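Enoyl-CoA hydratase, EchA12_1 (Mycobacterium marinum M, PDB 3QRE) probably catalyses the hydration of enoyl-CoA thioesters in fatty acid metabolism, with a crotonase-like fold. Local coordinates at residues Asp29-Glu34 / Pro56-Gly61; Val154-Ala159 / Leu211-Val216; Ala161-Val166 / Arg199-Glu204. All coordinates share one frame; numbering follows the deposited sequence.

Interaction 1: Asp29-Glu34 / Pro56-Gly61; sequences DAVLYE and PDLAAG
Val31 and Ala30 lean against the first turn of helix 56-71, and what they meet there is mostly backbone. Both side chains leave the backbone toward the helix. With CG1 anti to the backbone N (chi1 176°), Val31 sets CG2 anti to its carbonyl carbon, and this branch rests on the main chain of the turn, Val31 CG2 lying 3.5 Å from both Leu58 O and Gly61 C. The other branch, CG1, lies farther along at 4.0 Å from Gly61 O. Gly61 presents bare main chain here, and the valine sits directly on it, with the CA atoms of Val31 and Gly61 4.9 Å apart. One residue earlier, Ala30 CB rests 3.4 Å from Asp57 O and 3.9 Å from Asp57 CB. Leu58 starts off to one side but bends its end back, bringing CD1 to 3.5 Å from Ala30 O and to 4.3 Å from both Ala30 CB and Val31 CG2. Asp57 OD1 and OD2 form salt bridges with Arg47 and Arg50 respectively, and OD2 also takes a weak bond from Leu58 N. A water weakly bridges Val31 O and Gly61 O. Strand 31-35 is an outermost strand of the main sheet in this chain, paired antiparallel with strand 40-45, and the contact is a strand-on-helix packing of the α/β crotonase fold, made near the surface by Ala30, Gly61 and the branches of Val31 and Leu58.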
ATOM      1  N   ASP A  29     -13.701  13.112 -34.991  1.00 57.03           N
ATOM      2  CA  ASP A  29     -12.671  13.702 -34.097  1.00 55.57           C
ATOM      3  C   ASP A  29     -11.996  12.595 -33.265  1.00 53.62           C
ATOM      4  O   ASP A  29     -12.664  11.645 -32.840  1.00 52.52           O
ATOM      5  CB  ASP A  29     -13.262  14.746 -33.142  1.00 55.62           C
ATOM      6  CG  ASP A  29     -13.689  16.044 -33.845  1.00 58.85           C
ATOM      7  OD1 ASP A  29     -12.830  16.697 -34.488  1.00 59.90           O
ATOM      8  OD2 ASP A  29     -14.888  16.417 -33.729  1.00 59.91           O
ATOM      9  N   ALA A  30     -10.684  12.729 -33.042  1.00 52.03           N
ATOM     10  CA  ALA A  30      -9.913  11.738 -32.285  1.00 50.27           C
ATOM     11  C   ALA A  30     -10.453  11.563 -30.860  1.00 48.85           C
ATOM     12  O   ALA A  30     -10.503  10.447 -30.348  1.00 48.33           O
ATOM     13  CB  ALA A  30      -8.417  12.083 -32.280  1.00 49.71           C
ATOM     14  N   VAL A  31     -10.882  12.663 -30.245  1.00 47.86           N
ATOM     15  CA  VAL A  31     -11.434  12.645 -28.893  1.00 46.68           C
ATOM     16  C   VAL A  31     -12.781  13.381 -28.874  1.00 47.11           C
ATOM     17  O   VAL A  31     -12.862  14.535 -29.289  1.00 47.87           O
ATOM     18  CB  VAL A  31     -10.432  13.291 -27.867  1.00 46.17           C
ATOM     19  CG1 VAL A  31     -11.028  13.358 -26.477  1.00 45.41           C
ATOM     20  CG2 VAL A  31      -9.125  12.535 -27.829  1.00 44.05           C
ATOM     21  N   LEU A  32     -13.828  12.717 -28.392  1.00 46.77           N
ATOM     22  CA  LEU A  32     -15.140  13.349 -28.250  1.00 47.01           C
ATOM     23  C   LEU A  32     -15.314  14.014 -26.889  1.00 46.75           C
ATOM     24  O   LEU A  32     -14.786  13.541 -25.865  1.00 45.35           O
ATOM     25  CB  LEU A  32     -16.259  12.326 -28.449  1.00 47.45           C
ATOM     26  CG  LEU A  32     -16.181  11.475 -29.714  1.00 48.55           C
ATOM     27  CD1 LEU A  32     -17.203  10.353 -29.649  1.00 48.29           C
ATOM     28  CD2 LEU A  32     -16.374  12.354 -30.972  1.00 50.65           C
ATOM     29  N   TYR A  33     -16.081  15.105 -26.887  1.00 47.23           N
ATOM     30  CA  TYR A  33     -16.343  15.867 -25.689  1.00 46.87           C
ATOM     31  C   TYR A  33     -17.854  16.099 -25.477  1.00 48.43           C
ATOM     32  O   TYR A  33     -18.552  16.611 -26.344  1.00 49.20           O
ATOM     33  CB  TYR A  33     -15.603  17.195 -25.781  1.00 46.30           C
ATOM     34  CG  TYR A  33     -15.760  18.078 -24.569  1.00 45.22           C
ATOM     35  CD1 TYR A  33     -14.744  18.155 -23.623  1.00 42.94           C
ATOM     36  CD2 TYR A  33     -16.923  18.850 -24.368  1.00 43.55           C
ATOM     37  CE1 TYR A  33     -14.856  18.970 -22.497  1.00 42.35           C
ATOM     38  CE2 TYR A  33     -17.054  19.667 -23.232  1.00 43.86           C
ATOM     39  CZ  TYR A  33     -16.002  19.715 -22.296  1.00 43.39           C
ATOM     40  OH  TYR A  33     -16.061  20.508 -21.172  1.00 42.47           O
ATOM     41  N   GLU A  34     -18.341  15.756 -24.295  1.00 48.94           N
ATOM     42  CA  GLU A  34     -19.750  15.918 -23.981  1.00 50.57           C
ATOM     43  C   GLU A  34     -19.942  16.329 -22.520  1.00 50.07           C
ATOM     44  O   GLU A  34     -19.315  15.767 -21.623  1.00 49.49           O
ATOM     45  CB  GLU A  34     -20.491  14.618 -24.294  1.00 51.06           C
ATOM     46  CG  GLU A  34     -21.931  14.561 -23.825  1.00 54.47           C
ATOM     47  CD  GLU A  34     -22.554  13.177 -24.010  1.00 59.00           C
ATOM     48  OE1 GLU A  34     -22.039  12.369 -24.828  1.00 60.21           O
ATOM     49  OE2 GLU A  34     -23.566  12.899 -23.326  1.00 62.11           O
ATOM     50  N   PRO A  56      -0.549  10.992 -31.802  1.00 43.42           N
ATOM     51  CA  PRO A  56      -0.551  12.447 -31.717  1.00 43.35           C
ATOM     52  C   PRO A  56      -1.939  13.042 -31.880  1.00 43.06           C
ATOM     53  O   PRO A  56      -2.235  14.056 -31.248  1.00 43.05           O
ATOM     54  CB  PRO A  56       0.378  12.874 -32.862  1.00 44.56           C
ATOM     55  CG  PRO A  56       0.517  11.693 -33.728  1.00 44.89           C
ATOM     56  CD  PRO A  56       0.365  10.507 -32.853  1.00 43.97           C
ATOM     57  N   ASP A  57      -2.776  12.416 -32.704  1.00 42.58           N
ATOM     58  CA  ASP A  57      -4.182  12.831 -32.836  1.00 42.69           C
ATOM     59  C   ASP A  57      -4.924  12.682 -31.508  1.00 41.02           C
ATOM     60  O   ASP A  57      -5.658  13.579 -31.088  1.00 40.70           O
ATOM     61  CB  ASP A  57      -4.924  12.078 -33.970  1.00 42.83           C
ATOM     62  CG  ASP A  57      -4.884  10.535 -33.809  1.00 43.75           C
ATOM     63  OD1 ASP A  57      -5.729   9.840 -34.415  1.00 44.64           O
ATOM     64  OD2 ASP A  57      -3.997  10.009 -33.104  1.00 43.43           O
ATOM     65  N   LEU A  58      -4.702  11.547 -30.857  1.00 40.34           N
ATOM     66  CA  LEU A  58      -5.366  11.215 -29.612  1.00 39.26           C
ATOM     67  C   LEU A  58      -4.867  12.113 -28.487  1.00 38.28           C
ATOM     68  O   LEU A  58      -5.658  12.578 -27.682  1.00 37.44           O
ATOM     69  CB  LEU A  58      -5.133   9.755 -29.269  1.00 39.21           C
ATOM     70  CG  LEU A  58      -6.323   9.170 -28.517  1.00 40.49           C
ATOM     71  CD1 LEU A  58      -7.512   8.934 -29.490  1.00 39.12           C
ATOM     72  CD2 LEU A  58      -5.913   7.899 -27.823  1.00 40.86           C
ATOM     73  N   ALA A  59      -3.561  12.370 -28.472  1.00 37.63           N
ATOM     74  CA  ALA A  59      -2.952  13.260 -27.513  1.00 37.65           C
ATOM     75  C   ALA A  59      -3.530  14.668 -27.614  1.00 38.24           C
ATOM     76  O   ALA A  59      -4.062  15.193 -26.610  1.00 38.00           O
ATOM     77  CB  ALA A  59      -1.412  13.277 -27.659  1.00 37.96           C
ATOM     78  N   ALA A  60      -3.460  15.262 -28.808  1.00 38.78           N
ATOM     79  CA  ALA A  60      -3.977  16.614 -29.034  1.00 39.44           C
ATOM     80  C   ALA A  60      -5.470  16.755 -28.696  1.00 39.64           C
ATOM     81  O   ALA A  60      -5.915  17.792 -28.166  1.00 39.68           O
ATOM     82  CB  ALA A  60      -3.684  17.090 -30.464  1.00 40.23           C
ATOM     83  N   GLY A  61      -6.245  15.718 -28.992  1.00 39.60           N
ATOM     84  CA  GLY A  61      -7.675  15.753 -28.669  1.00 39.52           C
ATOM     85  C   GLY A  61      -7.837  15.750 -27.161  1.00 38.37           C
ATOM     86  O   GLY A  61      -8.575  16.560 -26.609  1.00 39.26           O
TER
HETATM   87  O   HOH W   1     -11.367  17.436 -28.283  1.00 43.76           O

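Interaction 2: Val154-Ala159 / Leu211-Val216; sequences VRFAAA and LVKEVV
Val154 opens the contact by laying CG1 against the aliphatic chain of Lys213, 3.6 Å from its CD. Arg155 holds the other strand's approach at two points. Its carbonyl O accepts Lys213 N at 2.9 Å, and its side chain, bent at chi3 (-67°), brings NE to 2.8 Å from Leu211 O. That oxygen lies close to the guanidinium plane, while NE is tilted 29° from the plane of the carbonyl. NH1 of the same group is bonded to Ala149 O and Cys152 O. Phe156 runs beside Lys213 and Glu214, all pointing the same way: Phe156 CZ is 3.6 Å from Lys213 CE, and Phe156 CE1 is 3.8 Å from Glu214 CB. The carboxylate plane stands perpendicular to the ring, with Glu214 CD at the ring edge. Phe156 and Tyr228 form an edge-to-face ring pair. Ala157 begins the regular parallel ladder, donating N to Glu214 O at 3.1 Å and receiving Val216 N on its O; its CB touches Val212 CG2 on the face that also carries Val215. Ala158 adds a CA-H...O contact to Val216 O, and Ala159 N closes the series with a 2.8 Å bond to the same oxygen, as Val215 CG1 packs on Ala159 CA. Main-chain bonds thus fix the edge strand, and the Arg155 side chain holds the loop that leads into it. The polar ends are paired further out: Glu214 with Arg224, and Lys213 NZ in a salt bridge with Asp193 of the second subunit. Arg199 of that subunit also lies near Lys213 NZ, so the Asp193 carboxylate probably offsets the two like charges.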
ATOM      1  N   VAL A 154      -9.673   8.425  -9.879  1.00 27.18           N
ATOM      2  CA  VAL A 154     -10.453   7.230  -9.530  1.00 27.17           C
ATOM      3  C   VAL A 154     -10.713   6.414 -10.779  1.00 27.39           C
ATOM      4  O   VAL A 154     -10.973   6.982 -11.858  1.00 27.40           O
ATOM      5  CB  VAL A 154     -11.793   7.596  -8.832  1.00 27.11           C
ATOM      6  CG1 VAL A 154     -12.533   6.354  -8.409  1.00 27.89           C
ATOM      7  CG2 VAL A 154     -11.547   8.486  -7.603  1.00 26.58           C
ATOM      8  N   ARG A 155     -10.616   5.089 -10.634  1.00 27.67           N
ATOM      9  CA  ARG A 155     -10.823   4.154 -11.738  1.00 27.66           C
ATOM     10  C   ARG A 155     -11.953   3.133 -11.485  1.00 29.06           C
ATOM     11  O   ARG A 155     -11.978   2.440 -10.456  1.00 29.15           O
ATOM     12  CB  ARG A 155      -9.524   3.405 -12.038  1.00 27.65           C
ATOM     13  CG  ARG A 155      -8.425   4.241 -12.736  1.00 27.12           C
ATOM     14  CD  ARG A 155      -7.019   3.651 -12.476  1.00 27.94           C
ATOM     15  NE  ARG A 155      -6.636   3.759 -11.057  1.00 25.85           N
ATOM     16  CZ  ARG A 155      -6.317   4.901 -10.454  1.00 25.67           C
ATOM     17  NH1 ARG A 155      -6.282   6.047 -11.131  1.00 24.50           N
ATOM     18  NH2 ARG A 155      -6.020   4.903  -9.176  1.00 25.75           N
ATOM     19  N   PHE A 156     -12.873   3.039 -12.448  1.00 29.54           N
ATOM     20  CA  PHE A 156     -13.825   1.943 -12.528  1.00 30.18           C
ATOM     21  C   PHE A 156     -13.439   1.095 -13.720  1.00 31.17           C
ATOM     22  O   PHE A 156     -12.939   1.619 -14.723  1.00 31.83           O
ATOM     23  CB  PHE A 156     -15.249   2.456 -12.690  1.00 29.90           C
ATOM     24  CG  PHE A 156     -15.783   3.116 -11.460  1.00 28.37           C
ATOM     25  CD1 PHE A 156     -16.406   2.368 -10.480  1.00 26.43           C
ATOM     26  CD2 PHE A 156     -15.626   4.485 -11.270  1.00 28.19           C
ATOM     27  CE1 PHE A 156     -16.894   2.963  -9.328  1.00 28.76           C
ATOM     28  CE2 PHE A 156     -16.108   5.116 -10.101  1.00 30.19           C
ATOM     29  CZ  PHE A 156     -16.744   4.347  -9.125  1.00 28.75           C
ATOM     30  N   ALA A 157     -13.646  -0.212 -13.612  1.00 31.48           N
ATOM     31  CA  ALA A 157     -13.309  -1.092 -14.706  1.00 31.76           C
ATOM     32  C   ALA A 157     -14.452  -2.049 -14.998  1.00 32.68           C
ATOM     33  O   ALA A 157     -15.138  -2.517 -14.073  1.00 32.93           O
ATOM     34  CB  ALA A 157     -12.056  -1.853 -14.389  1.00 31.38           C
ATOM     35  N   ALA A 158     -14.642  -2.336 -16.284  1.00 32.48           N
ATOM     36  CA  ALA A 158     -15.568  -3.366 -16.713  1.00 33.45           C
ATOM     37  C   ALA A 158     -14.989  -4.729 -16.379  1.00 34.26           C
ATOM     38  O   ALA A 158     -13.783  -4.950 -16.551  1.00 33.60           O
ATOM     39  CB  ALA A 158     -15.834  -3.247 -18.214  1.00 33.94           C
ATOM     40  N   ALA A 159     -15.852  -5.635 -15.910  1.00 35.38           N
ATOM     41  CA  ALA A 159     -15.526  -7.041 -15.717  1.00 36.86           C
ATOM     42  C   ALA A 159     -14.875  -7.652 -16.962  1.00 37.13           C
ATOM     43  O   ALA A 159     -15.325  -7.420 -18.075  1.00 38.01           O
ATOM     44  CB  ALA A 159     -16.804  -7.847 -15.303  1.00 37.78           C
ATOM     45  N   LEU A 211      -5.399  -1.274  -7.948  1.00 30.54           N
ATOM     46  CA  LEU A 211      -5.246  -0.457  -9.152  1.00 30.17           C
ATOM     47  C   LEU A 211      -6.597   0.089  -9.622  1.00 30.12           C
ATOM     48  O   LEU A 211      -6.657   0.990 -10.433  1.00 29.74           O
ATOM     49  CB  LEU A 211      -4.566  -1.265 -10.251  1.00 29.01           C
ATOM     50  CG  LEU A 211      -3.078  -1.478  -9.974  1.00 30.92           C
ATOM     51  CD1 LEU A 211      -2.456  -2.453 -10.964  1.00 28.51           C
ATOM     52  CD2 LEU A 211      -2.309  -0.114  -9.944  1.00 28.88           C
ATOM     53  N   VAL A 212      -7.675  -0.462  -9.086  1.00 31.11           N
ATOM     54  CA  VAL A 212      -9.016  -0.128  -9.533  1.00 32.81           C
ATOM     55  C   VAL A 212      -9.919  -0.066  -8.308  1.00 33.56           C
ATOM     56  O   VAL A 212      -9.770  -0.869  -7.399  1.00 34.18           O
ATOM     57  CB  VAL A 212      -9.495  -1.205 -10.571  1.00 32.84           C
ATOM     58  CG1 VAL A 212     -10.950  -1.532 -10.433  1.00 34.30           C
ATOM     59  CG2 VAL A 212      -9.163  -0.764 -11.989  1.00 33.30           C
ATOM     60  N   LYS A 213     -10.845   0.887  -8.271  1.00 34.89           N
ATOM     61  CA  LYS A 213     -11.706   1.053  -7.092  1.00 36.38           C
ATOM     62  C   LYS A 213     -12.797  -0.026  -7.060  1.00 38.50           C
ATOM     63  O   LYS A 213     -13.172  -0.522  -5.976  1.00 39.31           O
ATOM     64  CB  LYS A 213     -12.334   2.451  -7.060  1.00 36.15           C
ATOM     65  CG  LYS A 213     -13.683   2.553  -6.328  1.00 36.17           C
ATOM     66  CD  LYS A 213     -14.267   3.974  -6.392  1.00 35.65           C
ATOM     67  CE  LYS A 213     -15.658   4.082  -5.725  1.00 35.70           C
ATOM     68  NZ  LYS A 213     -15.623   3.679  -4.289  1.00 37.47           N
ATOM     69  N   GLU A 214     -13.296  -0.395  -8.240  1.00 38.70           N
ATOM     70  CA  GLU A 214     -14.477  -1.236  -8.311  1.00 40.39           C
ATOM     71  C   GLU A 214     -14.652  -1.788  -9.715  1.00 40.13           C
ATOM     72  O   GLU A 214     -14.476  -1.055 -10.717  1.00 38.78           O
ATOM     73  CB  GLU A 214     -15.685  -0.397  -7.907  1.00 41.75           C
ATOM     74  CG  GLU A 214     -16.989  -1.120  -7.688  1.00 46.08           C
ATOM     75  CD  GLU A 214     -18.106  -0.157  -7.298  1.00 51.02           C
ATOM     76  OE1 GLU A 214     -17.957   0.568  -6.279  1.00 52.26           O
ATOM     77  OE2 GLU A 214     -19.133  -0.120  -8.013  1.00 53.93           O
ATOM     78  N   VAL A 215     -14.967  -3.088  -9.778  1.00 40.44           N
ATOM     79  CA  VAL A 215     -15.319  -3.758 -11.036  1.00 40.46           C
ATOM     80  C   VAL A 215     -16.845  -3.851 -11.183  1.00 41.23           C
ATOM     81  O   VAL A 215     -17.532  -4.352 -10.294  1.00 42.09           O
ATOM     82  CB  VAL A 215     -14.709  -5.192 -11.112  1.00 40.74           C
ATOM     83  CG1 VAL A 215     -15.071  -5.874 -12.445  1.00 40.11           C
ATOM     84  CG2 VAL A 215     -13.202  -5.142 -10.923  1.00 40.49           C
ATOM     85  N   VAL A 216     -17.373  -3.367 -12.296  1.00 40.80           N
ATOM     86  CA  VAL A 216     -18.801  -3.539 -12.595  1.00 41.93           C
ATOM     87  C   VAL A 216     -18.970  -4.271 -13.933  1.00 42.51           C
ATOM     88  O   VAL A 216     -17.991  -4.414 -14.683  1.00 41.67           O
ATOM     89  CB  VAL A 216     -19.567  -2.179 -12.658  1.00 41.66           C
ATOM     90  CG1 VAL A 216     -19.547  -1.483 -11.314  1.00 41.26           C
ATOM     91  CG2 VAL A 216     -19.003  -1.285 -13.744  1.00 40.44           C
TER

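Interaction 3: Ala161-Val166 / Arg199-Glu204; sequences AKFAAV and RTFLAE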
ATOM      1  N   ALA A 161     -11.979  -6.773 -18.276  1.00 36.60           N
ATOM      2  CA  ALA A 161     -11.092  -5.850 -19.004  1.00 35.41           C
ATOM      3  C   ALA A 161      -9.625  -6.208 -18.743  1.00 34.98           C
ATOM      4  O   ALA A 161      -9.248  -6.467 -17.605  1.00 34.71           O
ATOM      5  CB  ALA A 161     -11.376  -4.429 -18.630  1.00 34.80           C
ATOM      6  N   LYS A 162      -8.821  -6.264 -19.807  1.00 34.98           N
ATOM      7  CA  LYS A 162      -7.405  -6.665 -19.718  1.00 34.94           C
ATOM      8  C   LYS A 162      -6.449  -5.500 -19.460  1.00 32.93           C
ATOM      9  O   LYS A 162      -6.556  -4.433 -20.092  1.00 32.28           O
ATOM     10  CB  LYS A 162      -6.940  -7.393 -20.987  1.00 36.06           C
ATOM     11  CG  LYS A 162      -7.722  -8.686 -21.316  1.00 41.84           C
ATOM     12  CD  LYS A 162      -6.782  -9.766 -21.862  1.00 46.91           C
ATOM     13  CE  LYS A 162      -7.475 -11.117 -21.938  1.00 51.01           C
ATOM     14  NZ  LYS A 162      -8.454 -11.156 -23.070  1.00 54.73           N
ATOM     15  N   PHE A 163      -5.503  -5.730 -18.546  1.00 31.14           N
ATOM     16  CA  PHE A 163      -4.460  -4.758 -18.246  1.00 29.68           C
ATOM     17  C   PHE A 163      -3.116  -5.398 -18.473  1.00 29.29           C
ATOM     18  O   PHE A 163      -2.951  -6.595 -18.228  1.00 30.52           O
ATOM     19  CB  PHE A 163      -4.528  -4.324 -16.776  1.00 28.93           C
ATOM     20  CG  PHE A 163      -5.834  -3.716 -16.370  1.00 27.15           C
ATOM     21  CD1 PHE A 163      -5.919  -2.363 -16.104  1.00 26.69           C
ATOM     22  CD2 PHE A 163      -6.983  -4.498 -16.244  1.00 25.03           C
ATOM     23  CE1 PHE A 163      -7.136  -1.779 -15.723  1.00 26.10           C
ATOM     24  CE2 PHE A 163      -8.186  -3.925 -15.868  1.00 25.81           C
ATOM     25  CZ  PHE A 163      -8.262  -2.561 -15.600  1.00 24.05           C
ATOM     26  N   ALA A 164      -2.154  -4.608 -18.930  1.00 28.04           N
ATOM     27  CA  ALA A 164      -0.772  -5.075 -19.011  1.00 27.83           C
ATOM     28  C   ALA A 164       0.170  -3.896 -18.945  1.00 27.17           C
ATOM     29  O   ALA A 164       0.002  -2.914 -19.679  1.00 27.79           O
ATOM     30  CB  ALA A 164      -0.521  -5.881 -20.275  1.00 26.95           C
ATOM     31  N   ALA A 165       1.146  -3.999 -18.052  1.00 26.70           N
ATOM     32  CA  ALA A 165       2.209  -3.007 -17.936  1.00 26.98           C
ATOM     33  C   ALA A 165       3.354  -3.343 -18.928  1.00 27.70           C
ATOM     34  O   ALA A 165       4.472  -3.670 -18.522  1.00 27.64           O
ATOM     35  CB  ALA A 165       2.715  -2.934 -16.477  1.00 25.84           C
ATOM     36  N   VAL A 166       3.042  -3.280 -20.225  1.00 28.81           N
ATOM     37  CA  VAL A 166       3.988  -3.575 -21.320  1.00 29.81           C
ATOM     38  C   VAL A 166       4.475  -2.265 -21.920  1.00 30.30           C
ATOM     39  O   VAL A 166       3.673  -1.428 -22.329  1.00 29.52           O
ATOM     40  CB  VAL A 166       3.340  -4.431 -22.439  1.00 30.29           C
ATOM     41  CG1 VAL A 166       4.250  -4.531 -23.649  1.00 30.94           C
ATOM     42  CG2 VAL A 166       3.037  -5.831 -21.927  1.00 31.01           C
ATOM     43  N   ARG A 199       3.029  -9.153 -17.656  1.00 32.11           N
ATOM     44  CA  ARG A 199       1.903 -10.088 -17.731  1.00 32.80           C
ATOM     45  C   ARG A 199       0.555  -9.384 -17.840  1.00 32.84           C
ATOM     46  O   ARG A 199       0.420  -8.220 -17.472  1.00 32.85           O
ATOM     47  CB  ARG A 199       1.900 -11.070 -16.544  1.00 32.59           C
ATOM     48  CG  ARG A 199       1.554 -10.440 -15.195  1.00 31.87           C
ATOM     49  CD  ARG A 199       1.886 -11.407 -14.046  1.00 28.82           C
ATOM     50  NE  ARG A 199       1.654 -10.803 -12.725  1.00 27.95           N
ATOM     51  CZ  ARG A 199       0.459 -10.689 -12.138  1.00 28.59           C
ATOM     52  NH1 ARG A 199      -0.651 -11.119 -12.749  1.00 26.39           N
ATOM     53  NH2 ARG A 199       0.363 -10.130 -10.935  1.00 26.55           N
ATOM     54  N   THR A 200      -0.432 -10.129 -18.320  1.00 33.29           N
ATOM     55  CA  THR A 200      -1.795  -9.660 -18.475  1.00 33.67           C
ATOM     56  C   THR A 200      -2.542  -9.987 -17.194  1.00 33.97           C
ATOM     57  O   THR A 200      -2.452 -11.097 -16.656  1.00 34.49           O
ATOM     58  CB  THR A 200      -2.459 -10.328 -19.745  1.00 34.81           C
ATOM     59  OG1 THR A 200      -1.922  -9.735 -20.953  1.00 34.44           O
ATOM     60  CG2 THR A 200      -3.947 -10.157 -19.752  1.00 34.96           C
ATOM     61  N   PHE A 201      -3.234  -8.996 -16.661  1.00 33.88           N
ATOM     62  CA  PHE A 201      -4.144  -9.222 -15.527  1.00 34.42           C
ATOM     63  C   PHE A 201      -5.480  -8.570 -15.823  1.00 34.40           C
ATOM     64  O   PHE A 201      -5.561  -7.572 -16.564  1.00 33.80           O
ATOM     65  CB  PHE A 201      -3.562  -8.731 -14.191  1.00 33.64           C
ATOM     66  CG  PHE A 201      -3.116  -7.301 -14.211  1.00 33.62           C
ATOM     67  CD1 PHE A 201      -3.876  -6.316 -13.582  1.00 33.31           C
ATOM     68  CD2 PHE A 201      -1.936  -6.934 -14.866  1.00 31.00           C
ATOM     69  CE1 PHE A 201      -3.447  -4.982 -13.587  1.00 35.19           C
ATOM     70  CE2 PHE A 201      -1.513  -5.623 -14.890  1.00 31.08           C
ATOM     71  CZ  PHE A 201      -2.265  -4.634 -14.251  1.00 32.36           C
ATOM     72  N   LEU A 202      -6.524  -9.163 -15.266  1.00 35.20           N
ATOM     73  CA  LEU A 202      -7.877  -8.713 -15.542  1.00 36.12           C
ATOM     74  C   LEU A 202      -8.332  -7.703 -14.471  1.00 35.41           C
ATOM     75  O   LEU A 202      -7.676  -7.552 -13.414  1.00 34.23           O
ATOM     76  CB  LEU A 202      -8.808  -9.924 -15.578  1.00 37.47           C
ATOM     77  CG  LEU A 202      -8.963 -10.782 -16.849  1.00 41.01           C
ATOM     78  CD1 LEU A 202      -7.841 -10.610 -17.869  1.00 42.04           C
ATOM     79  CD2 LEU A 202      -9.094 -12.263 -16.453  1.00 42.64           C
ATOM     80  N   ALA A 203      -9.445  -7.024 -14.762  1.00 34.60           N
ATOM     81  CA  ALA A 203     -10.077  -6.060 -13.843  1.00 34.24           C
ATOM     82  C   ALA A 203     -10.133  -6.540 -12.391  1.00 34.35           C
ATOM     83  O   ALA A 203      -9.903  -5.755 -11.466  1.00 34.36           O
ATOM     84  CB  ALA A 203     -11.498  -5.693 -14.329  1.00 33.82           C
ATOM     85  N   GLU A 204     -10.432  -7.819 -12.193  1.00 34.10           N
ATOM     86  CA  GLU A 204     -10.638  -8.341 -10.850  1.00 34.94           C
ATOM     87  C   GLU A 204      -9.317  -8.396 -10.040  1.00 33.30           C
ATOM     88  O   GLU A 204      -9.290  -8.019  -8.859  1.00 33.14           O
ATOM     89  CB  GLU A 204     -11.382  -9.702 -10.898  1.00 36.21           C
ATOM     90  CG  GLU A 204     -12.901  -9.594 -11.359  1.00 41.20           C
ATOM     91  CD  GLU A 204     -13.201  -9.512 -12.935  1.00 46.04           C
ATOM     92  OE1 GLU A 204     -12.301  -9.632 -13.830  1.00 41.89           O
ATOM     93  OE2 GLU A 204     -14.409  -9.321 -13.257  1.00 49.38           O
TER
HETATM   94  O   HOH W   2       2.019  -6.290 -16.540  1.00 22.61           O
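Phe163 and Phe201 form the hydrogen-bonded pair of an antiparallel ladder, strand 162-164 against strand 200-202, at the edge of the smaller mixed sheet of this crotonase-family chain. Two bonds join them, Phe163 N to Phe201 O at 2.7 Å and Phe201 N to Phe163 O at 2.9 Å. The rings differ in their first torsion. Phe201 holds CG between its backbone N and carbonyl carbon (chi1 54°), which swings its ring back across the ladder, over Phe163. There Phe163 CB lies above one face of the Phe201 ring, 3.5 Å from the centroid, in a CH-pi contact. Phe163 instead has CG anti to its carbonyl carbon (chi1 -59°), carrying its ring off toward Ala203; the planes are nearly parallel, 18° apart, yet slid so far that they scarcely overlap. Phe201 O sits at the edge of the Phe163 ring, and Phe163 CE2 reaches to 3.5 Å from Ala203 CA. The sheet's other face bears Lys162, bent at chi2 and chi4, whose CD meets Thr200 CG2 at 3.6 Å and whose CG lies alongside Leu202 CD1. Leu202 is the N-cap of helix 203-208, and Ala203 N gives a weak bond to Ala161 O. Leu194 of helix 188-197 touches Phe201 and Ala165. At the far end one water joins the segments, accepting from Ala165 N at 2.9 Å and donating to Arg199 O at 2.7 Å.

In the fold
Along the chain interaction 1 comes first and closes before the others open; both segments of interaction 3 fall, in sequence, between the two segments of interaction 2. Interactions 1 and 2 reach the two outermost strands of the same six-stranded sheet, 31-35 and 214-216, on opposite sides of the chain's centre, with their centres about 23 Å apart. Interaction 3 belongs to the smaller sheet, its centre about 12 Å from that of interaction 2. These two touch through Ala203 and Glu204, which pack on Ala158, Ala159 and Val215. Strand 154-158 leads into 162-164, and helix 203-208 into 214-216, so the same two chain passages couple both sheets of the fold.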